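Local coordinates for protein Mono(ADP-ribosyl)transferase SpvB (Salmonella typhimurium, PDB 2GWM) that probably transfers ADP-ribose from NAD(+) to an arginine of host actin, here as its isolated C-terminal ADP-ribosyltransferase domain, so that actin can no longer polymerise into filaments, at residues Ser49-Glu52 against Phe53-Met57; Asp92-Lys95 against Glu96-Ile100; Ser167-Phe170 against Ala171-Ser175. All coordinates share one frame; numbering follows the deposited sequence.

Contact 1: Ser49-Glu52 against Phe53-Met57; sequences SDEE and FKNAM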
loop_
_atom_site.group_PDB
_atom_site.type_symbol
_atom_site.label_atom_id
_atom_site.label_comp_id
_atom_site.label_asym_id
_atom_site.label_seq_id
_atom_site.Cartn_x
_atom_site.Cartn_y
_atom_site.Cartn_z
ATOM N N SER A 49 -18.182 23.052 -1.546
ATOM C CA SER A 49 -18.582 22.849 -0.165
ATOM C C SER A 49 -17.952 21.584 0.408
ATOM O O SER A 49 -17.492 20.710 -0.335
ATOM C CB SER A 49 -20.111 22.756 -0.045
ATOM O OG SER A 49 -20.609 21.507 -0.513
ATOM N N ASP A 50 -17.981 21.456 1.729
ATOM C CA ASP A 50 -17.390 20.281 2.345
ATOM C C ASP A 50 -18.116 18.989 1.923
ATOM O O ASP A 50 -17.479 17.959 1.719
ATOM C CB ASP A 50 -17.317 20.404 3.857
ATOM C CG ASP A 50 -16.345 21.472 4.316
ATOM O OD1 ASP A 50 -15.604 22.048 3.479
ATOM O OD2 ASP A 50 -16.345 21.748 5.538
ATOM N N GLU A 51 -19.440 19.033 1.758
ATOM C CA GLU A 51 -20.116 17.820 1.331
ATOM C C GLU A 51 -19.852 17.560 -0.158
ATOM O O GLU A 51 -19.684 16.435 -0.541
ATOM C CB GLU A 51 -21.617 17.810 1.716
ATOM C CG GLU A 51 -22.274 16.398 2.045
ATOM C CD GLU A 51 -21.399 15.288 2.707
ATOM O OE1 GLU A 51 -20.813 15.468 3.814
ATOM O OE2 GLU A 51 -21.337 14.176 2.111
ATOM N N GLU A 52 -19.785 18.598 -0.992
ATOM C CA GLU A 52 -19.482 18.420 -2.408
ATOM C C GLU A 52 -18.107 17.786 -2.556
ATOM O O GLU A 52 -17.897 16.904 -3.390
ATOM C CB GLU A 52 -19.500 19.763 -3.126
ATOM C CG GLU A 52 -20.906 20.193 -3.413
ATOM C CD GLU A 52 -21.032 21.644 -3.792
ATOM O OE1 GLU A 52 -20.050 22.433 -3.663
ATOM O OE2 GLU A 52 -22.152 21.978 -4.237
ATOM N N PHE A 53 -17.168 18.300 -1.766
ATOM C CA PHE A 53 -15.788 17.805 -1.763
ATOM C C PHE A 53 -15.727 16.347 -1.333
ATOM O O PHE A 53 -15.126 15.515 -1.997
ATOM C CB PHE A 53 -14.929 18.633 -0.814
ATOM C CG PHE A 53 -13.535 18.128 -0.694
ATOM C CD1 PHE A 53 -12.647 18.242 -1.763
ATOM C CD2 PHE A 53 -13.107 17.500 0.447
ATOM C CE1 PHE A 53 -11.375 17.770 -1.648
ATOM C CE2 PHE A 53 -11.829 17.017 0.531
ATOM C CZ PHE A 53 -10.976 17.159 -0.516
ATOM N N LYS A 54 -16.350 16.037 -0.199
ATOM C CA LYS A 54 -16.353 14.673 0.302
ATOM C C LYS A 54 -16.964 13.741 -0.745
ATOM O O LYS A 54 -16.431 12.699 -1.018
ATOM C CB LYS A 54 -17.179 14.581 1.603
ATOM C CG LYS A 54 -17.281 13.158 2.153
ATOM C CD LYS A 54 -18.154 13.000 3.317
ATOM C CE LYS A 54 -18.185 11.520 3.721
ATOM N NZ LYS A 54 -19.268 10.778 2.995
ATOM N N ASN A 55 -18.123 14.121 -1.303
ATOM C CA ASN A 55 -18.793 13.247 -2.295
ATOM C C ASN A 55 -17.961 13.024 -3.528
ATOM O O ASN A 55 -17.915 11.929 -4.042
ATOM C CB ASN A 55 -20.177 13.774 -2.678
ATOM C CG ASN A 55 -21.170 13.720 -1.518
ATOM O OD1 ASN A 55 -20.957 13.037 -0.504
ATOM N ND2 ASN A 55 -22.277 14.434 -1.663
ATOM N N ALA A 56 -17.265 14.061 -3.997
ATOM C CA ALA A 56 -16.457 13.905 -5.169
ATOM C C ALA A 56 -15.230 13.036 -4.899
ATOM O O ALA A 56 -14.793 12.239 -5.767
ATOM C CB ALA A 56 -16.087 15.310 -5.686
ATOM N N MET A 57 -14.602 13.215 -3.741
ATOM C CA MET A 57 -13.491 12.371 -3.369
ATOM C C MET A 57 -13.910 10.919 -3.356
ATOM O O MET A 57 -13.154 10.066 -3.768
ATOM C CB MET A 57 -12.978 12.726 -1.977
ATOM C CG MET A 57 -12.212 14.029 -1.991
ATOM S SD MET A 57 -10.618 14.030 -2.883
ATOM C CE MET A 57 -9.600 13.085 -1.793
#

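Contact 2: Asp92-Lys95 against Glu96-Ile100; sequences DVLK and EYTTI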
loop_
_atom_site.group_PDB
_atom_site.type_symbol
_atom_site.label_atom_id
_atom_site.label_comp_id
_atom_site.label_asym_id
_atom_site.label_seq_id
_atom_site.Cartn_x
_atom_site.Cartn_y
_atom_site.Cartn_z
ATOM N N ASP A 92 2.782 3.971 18.047
ATOM C CA ASP A 92 1.564 3.187 18.259
ATOM C C ASP A 92 1.313 2.286 17.075
ATOM O O ASP A 92 0.843 1.167 17.250
ATOM C CB ASP A 92 0.333 4.074 18.565
ATOM C CG ASP A 92 0.465 4.816 19.896
ATOM O OD1 ASP A 92 1.072 4.268 20.858
ATOM O OD2 ASP A 92 -0.040 5.967 19.980
ATOM N N VAL A 93 1.668 2.742 15.877
ATOM C CA VAL A 93 1.605 1.874 14.705
ATOM C C VAL A 93 2.554 0.668 14.893
ATOM O O VAL A 93 2.188 -0.483 14.639
ATOM C CB VAL A 93 1.957 2.636 13.419
ATOM C CG1 VAL A 93 1.819 1.738 12.207
ATOM C CG2 VAL A 93 1.058 3.935 13.262
ATOM N N LEU A 94 3.788 0.950 15.291
ATOM C CA LEU A 94 4.730 -0.133 15.578
ATOM C C LEU A 94 4.154 -1.152 16.568
ATOM O O LEU A 94 4.273 -2.378 16.357
ATOM C CB LEU A 94 6.042 0.425 16.109
ATOM C CG LEU A 94 7.096 -0.569 16.612
ATOM C CD1 LEU A 94 7.531 -1.450 15.495
ATOM C CD2 LEU A 94 8.281 0.174 17.181
ATOM N N LYS A 95 3.549 -0.661 17.650
ATOM C CA LYS A 95 3.038 -1.568 18.661
ATOM C C LYS A 95 1.942 -2.437 18.067
ATOM O O LYS A 95 1.920 -3.631 18.285
ATOM C CB LYS A 95 2.465 -0.797 19.821
ATOM C CG LYS A 95 1.893 -1.730 20.873
ATOM C CD LYS A 95 1.605 -1.037 22.192
ATOM C CE LYS A 95 1.127 -2.060 23.234
ATOM N NZ LYS A 95 2.156 -3.127 23.549
ATOM N N GLU A 96 1.054 -1.827 17.295
ATOM C CA GLU A 96 -0.020 -2.568 16.605
ATOM C C GLU A 96 0.518 -3.693 15.688
ATOM O O GLU A 96 0.046 -4.835 15.705
ATOM C CB GLU A 96 -0.841 -1.619 15.712
ATOM C CG GLU A 96 -1.919 -0.861 16.380
ATOM C CD GLU A 96 -3.265 -1.138 15.700
ATOM O OE1 GLU A 96 -4.064 -1.895 16.330
ATOM O OE2 GLU A 96 -3.485 -0.650 14.539
ATOM N N TYR A 97 1.525 -3.365 14.894
ATOM C CA TYR A 97 2.016 -4.310 13.901
ATOM C C TYR A 97 2.904 -5.402 14.504
ATOM O O TYR A 97 3.218 -6.372 13.815
ATOM C CB TYR A 97 2.839 -3.531 12.849
ATOM C CG TYR A 97 2.004 -2.912 11.762
ATOM C CD1 TYR A 97 1.057 -1.952 12.070
ATOM C CD2 TYR A 97 2.104 -3.333 10.469
ATOM C CE1 TYR A 97 0.222 -1.393 11.059
ATOM C CE2 TYR A 97 1.287 -2.763 9.461
ATOM C CZ TYR A 97 0.353 -1.814 9.790
ATOM O OH TYR A 97 -0.514 -1.213 8.876
ATOM N N THR A 98 3.303 -5.210 15.756
ATOM C CA THR A 98 4.205 -6.181 16.439
ATOM C C THR A 98 3.542 -6.840 17.616
ATOM O O THR A 98 4.183 -7.441 18.471
ATOM C CB THR A 98 5.562 -5.570 16.876
ATOM O OG1 THR A 98 5.340 -4.483 17.761
ATOM C CG2 THR A 98 6.342 -5.118 15.709
ATOM N N THR A 99 2.228 -6.762 17.627
ATOM C CA THR A 99 1.408 -7.520 18.585
ATOM C C THR A 99 0.948 -8.825 17.919
ATOM O O THR A 99 0.074 -8.835 17.018
ATOM C CB THR A 99 0.234 -6.696 19.071
ATOM O OG1 THR A 99 0.719 -5.488 19.690
ATOM C CG2 THR A 99 -0.574 -7.472 20.085
ATOM N N ILE A 100 1.515 -9.936 18.382
ATOM C CA ILE A 100 1.202 -11.227 17.810
ATOM C C ILE A 100 -0.294 -11.459 17.878
ATOM O O ILE A 100 -0.928 -11.277 18.935
ATOM C CB ILE A 100 1.910 -12.391 18.558
ATOM C CG1 ILE A 100 3.402 -12.243 18.493
ATOM C CG2 ILE A 100 1.469 -13.715 17.951
ATOM C CD1 ILE A 100 3.908 -12.519 17.136
HETATM O O HOH W 1 2.592 -5.797 22.030
#

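Contact 3: Ser167-Phe170 against Ala171-Ser175; sequences SQDF and ASQLS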
loop_
_atom_site.group_PDB
_atom_site.type_symbol
_atom_site.label_atom_id
_atom_site.label_comp_id
_atom_site.label_asym_id
_atom_site.label_seq_id
_atom_site.Cartn_x
_atom_site.Cartn_y
_atom_site.Cartn_z
ATOM N N SER A 167 19.430 -13.126 15.129
ATOM C CA SER A 167 19.407 -14.569 15.395
ATOM C C SER A 167 19.550 -15.335 14.089
ATOM O O SER A 167 19.443 -14.778 13.003
ATOM C CB SER A 167 18.119 -14.980 16.021
ATOM O OG SER A 167 17.073 -14.854 15.090
ATOM N N GLN A 168 19.850 -16.618 14.186
ATOM C CA GLN A 168 19.868 -17.446 13.006
ATOM C C GLN A 168 18.485 -17.569 12.395
ATOM O O GLN A 168 18.342 -17.680 11.197
ATOM C CB GLN A 168 20.472 -18.855 13.292
ATOM C CG GLN A 168 20.676 -19.697 12.055
ATOM C CD GLN A 168 21.474 -19.028 10.974
ATOM O OE1 GLN A 168 22.384 -18.266 11.262
ATOM N NE2 GLN A 168 21.220 -19.424 9.717
ATOM N N ASP A 169 17.444 -17.647 13.203
ATOM C CA ASP A 169 16.096 -17.628 12.661
ATOM C C ASP A 169 15.854 -16.421 11.774
ATOM O O ASP A 169 15.378 -16.550 10.674
ATOM C CB ASP A 169 15.090 -17.698 13.811
ATOM C CG ASP A 169 13.598 -17.711 13.368
ATOM O OD1 ASP A 169 13.233 -18.184 12.296
ATOM O OD2 ASP A 169 12.790 -17.226 14.198
ATOM N N PHE A 170 16.226 -15.265 12.283
ATOM C CA PHE A 170 16.118 -14.040 11.467
ATOM C C PHE A 170 16.961 -14.136 10.216
ATOM O O PHE A 170 16.512 -13.799 9.122
ATOM C CB PHE A 170 16.511 -12.859 12.292
ATOM C CG PHE A 170 16.661 -11.573 11.537
ATOM C CD1 PHE A 170 15.533 -10.788 11.302
ATOM C CD2 PHE A 170 17.877 -11.140 11.106
ATOM C CE1 PHE A 170 15.717 -9.545 10.669
ATOM C CE2 PHE A 170 18.032 -9.941 10.510
ATOM C CZ PHE A 170 16.914 -9.193 10.239
ATOM N N ALA A 171 18.233 -14.548 10.370
ATOM C CA ALA A 171 19.149 -14.579 9.243
ATOM C C ALA A 171 18.580 -15.505 8.147
ATOM O O ALA A 171 18.682 -15.220 6.929
ATOM C CB ALA A 171 20.483 -15.093 9.680
ATOM N N SER A 172 18.046 -16.656 8.548
ATOM C CA SER A 172 17.493 -17.631 7.625
ATOM C C SER A 172 16.243 -17.070 6.989
ATOM O O SER A 172 16.114 -17.138 5.768
ATOM C CB SER A 172 17.143 -18.907 8.355
ATOM O OG SER A 172 16.708 -19.918 7.479
ATOM N N GLN A 173 15.333 -16.498 7.800
ATOM C CA GLN A 173 14.110 -15.958 7.172
ATOM C C GLN A 173 14.434 -14.881 6.198
ATOM O O GLN A 173 13.866 -14.778 5.106
ATOM C CB GLN A 173 13.145 -15.513 8.246
ATOM C CG GLN A 173 12.530 -16.663 9.042
ATOM C CD GLN A 173 11.268 -16.285 9.771
ATOM O OE1 GLN A 173 10.455 -15.500 9.279
ATOM N NE2 GLN A 173 11.100 -16.827 10.950
ATOM N N LEU A 174 15.350 -14.014 6.578
ATOM C CA LEU A 174 15.723 -12.924 5.696
ATOM C C LEU A 174 16.320 -13.434 4.404
ATOM O O LEU A 174 16.053 -12.924 3.322
ATOM C CB LEU A 174 16.699 -11.984 6.408
ATOM C CG LEU A 174 16.972 -10.670 5.747
ATOM C CD1 LEU A 174 15.733 -9.881 5.571
ATOM C CD2 LEU A 174 17.990 -9.911 6.497
ATOM N N SER A 175 17.124 -14.500 4.480
ATOM C CA SER A 175 17.788 -15.042 3.327
ATOM C C SER A 175 16.806 -15.657 2.325
ATOM O O SER A 175 17.148 -15.837 1.176
ATOM C CB SER A 175 18.769 -16.127 3.775
ATOM O OG SER A 175 18.135 -17.338 4.088
#

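Contact 1: Ser49-Glu52 against Phe53-Met57
F53 N donates to S49 O over 2.8 Å and opens the first turn of helix 50-69, followed by the equivalent bonds from K54, N55 and A56 to the carbonyls of D50, E51 and E52. The tightly bonded start of the helix is a capping box formed by S49 and E52. S49 OG accepts from E52 N at 3.1 Å, and in return E52 OE1 takes S49 N at 2.9 Å, on the anti side of the carboxylate and 32° out of its plane. E52 sets CG beside its backbone N (chi1 -79°) and then runs extended, which carries the carboxylate back to the cap. On the buried side the F53 ring receives M57 CG on one face, 3.7 Å above the plane and offset toward the rim; helices 3-24 and 30-39 pack against both residues, and K34 makes a cation-pi contact with the ring. The solvent side is looser. There E51, bent at chi2, lies alongside the methylenes of K54, E51 OE2 being 3.6 Å from K54 CD but 4.1 Å from K54 NZ, too far for a salt bridge. Acidic D50, E51 and E52 in the first turn would probably interact favourably with the helix dipole, adding to the N-terminal cap.

Contact 2: Asp92-Lys95 against Glu96-Ile100
The C-terminal end of helix 91-97, where the chain turns off toward strand 103-106, is closed by two threonine hydroxyls that fold back onto carbonyls of the last turn. T98, the first residue to leave helical geometry, gives its OG1 proton to L94 O over 2.7 Å. Its chi1 of 59° places OG1 between the backbone N and the carbonyl carbon, pointing back at the helix, and the hydroxyl arrives from above the carbonyl plane. T98 N makes a weak bond to the same oxygen and a longer but straighter one to K95 O, at 3.3 Å. K95 O is thus gripped twice, since T99 OG1 also donates to it at 2.6 Å; T98 N and T99 OG1 approach from opposite faces of the carbonyl plane. A water extends this polar side, donating to T99 OG1 and accepting from K95 NZ at 3.1 Å, the lysine chain being extended until its bend at chi4. Apolar contacts flank the turn. V93 and Y97 lie side by side, V93 CG1 touching Y97 CE1 at 3.7 Å, and V93 O sits at the ring edge near its plane. L94 CD1 meets T98 CG2 at 3.9 Å. L85 packs on V93, L94 and Y97, and the tyrosine continues onto I104, I194 and M196 of the sheet, its side chain about 8 Å from that of the predicted active-site residue R81. The arrangement is a helix C-terminus closed by side-chain hydroxyls, on a short helix lying against the mixed sheet of the ADP-ribosyltransferase fold.

Contact 3: Ser167-Phe170 against Ala171-Ser175
The side chains of D169 and Q173, one turn apart on helix 168-175, meet through their ends, with the carboxylate and amide planes 56° apart. Q173 NE2 donates to D169 OD1 over 2.9 Å at an N-H...O angle of 162°. The oxygen lies close to the amide plane, whereas the amide nitrogen meets the carboxylate on its syn side, 34° out of the carboxylate plane. The torsions make the two ends converge: D169 has CG anti to the backbone N, and Q173, with CG beside its own, extends back along the helix. Q173 CG also rests on D169 O at 3.3 Å. F170 and L174 are arranged differently, side by side and pointing the same way. L174 CD2 lies 4.0 Å from F170 CZ, approaching the ring obliquely. Both residues pack on I193 of strand 192-198 and on I190, and F170 also meets V163 of strand 155-164; D169 and Q173 touch V163 too, so both pairs border the sheet. At the start of the helix, S167 OG accepts from F170 N at 3.0 Å, while S167 O takes A171 N as the first backbone rung. Further along, S175 OG donates to S172 O over 2.6 Å. Together these features are those of a short helix with a serine N-cap and an i to i+4 side-chain bond, packed against strands of the mixed sheet.

How the contacts relate
All three contacts are local, each on a single helix and the residues that border it, and none touches another. Contacts 1 and 3 both contain a serine-capped helix start, but they lie on opposite sides of the chain's centre, their own centres about 49 Å apart. Contact 1 is partly buried, its apolar face set among other helices; contacts 2 and 3, with centres about 21 Å apart, are surface contacts that both lean on strand 192-198, contact 3 also on 155-164 and contact 2, through Y97, on 103-106. The chemistry follows position: acidic side chains gather at the helix start in contact 1, hydroxyls meet carbonyls at the helix end in contact 2, and a carboxylate-amide bond marks contact 3. Contact 2 is the one near predicted active-site residues.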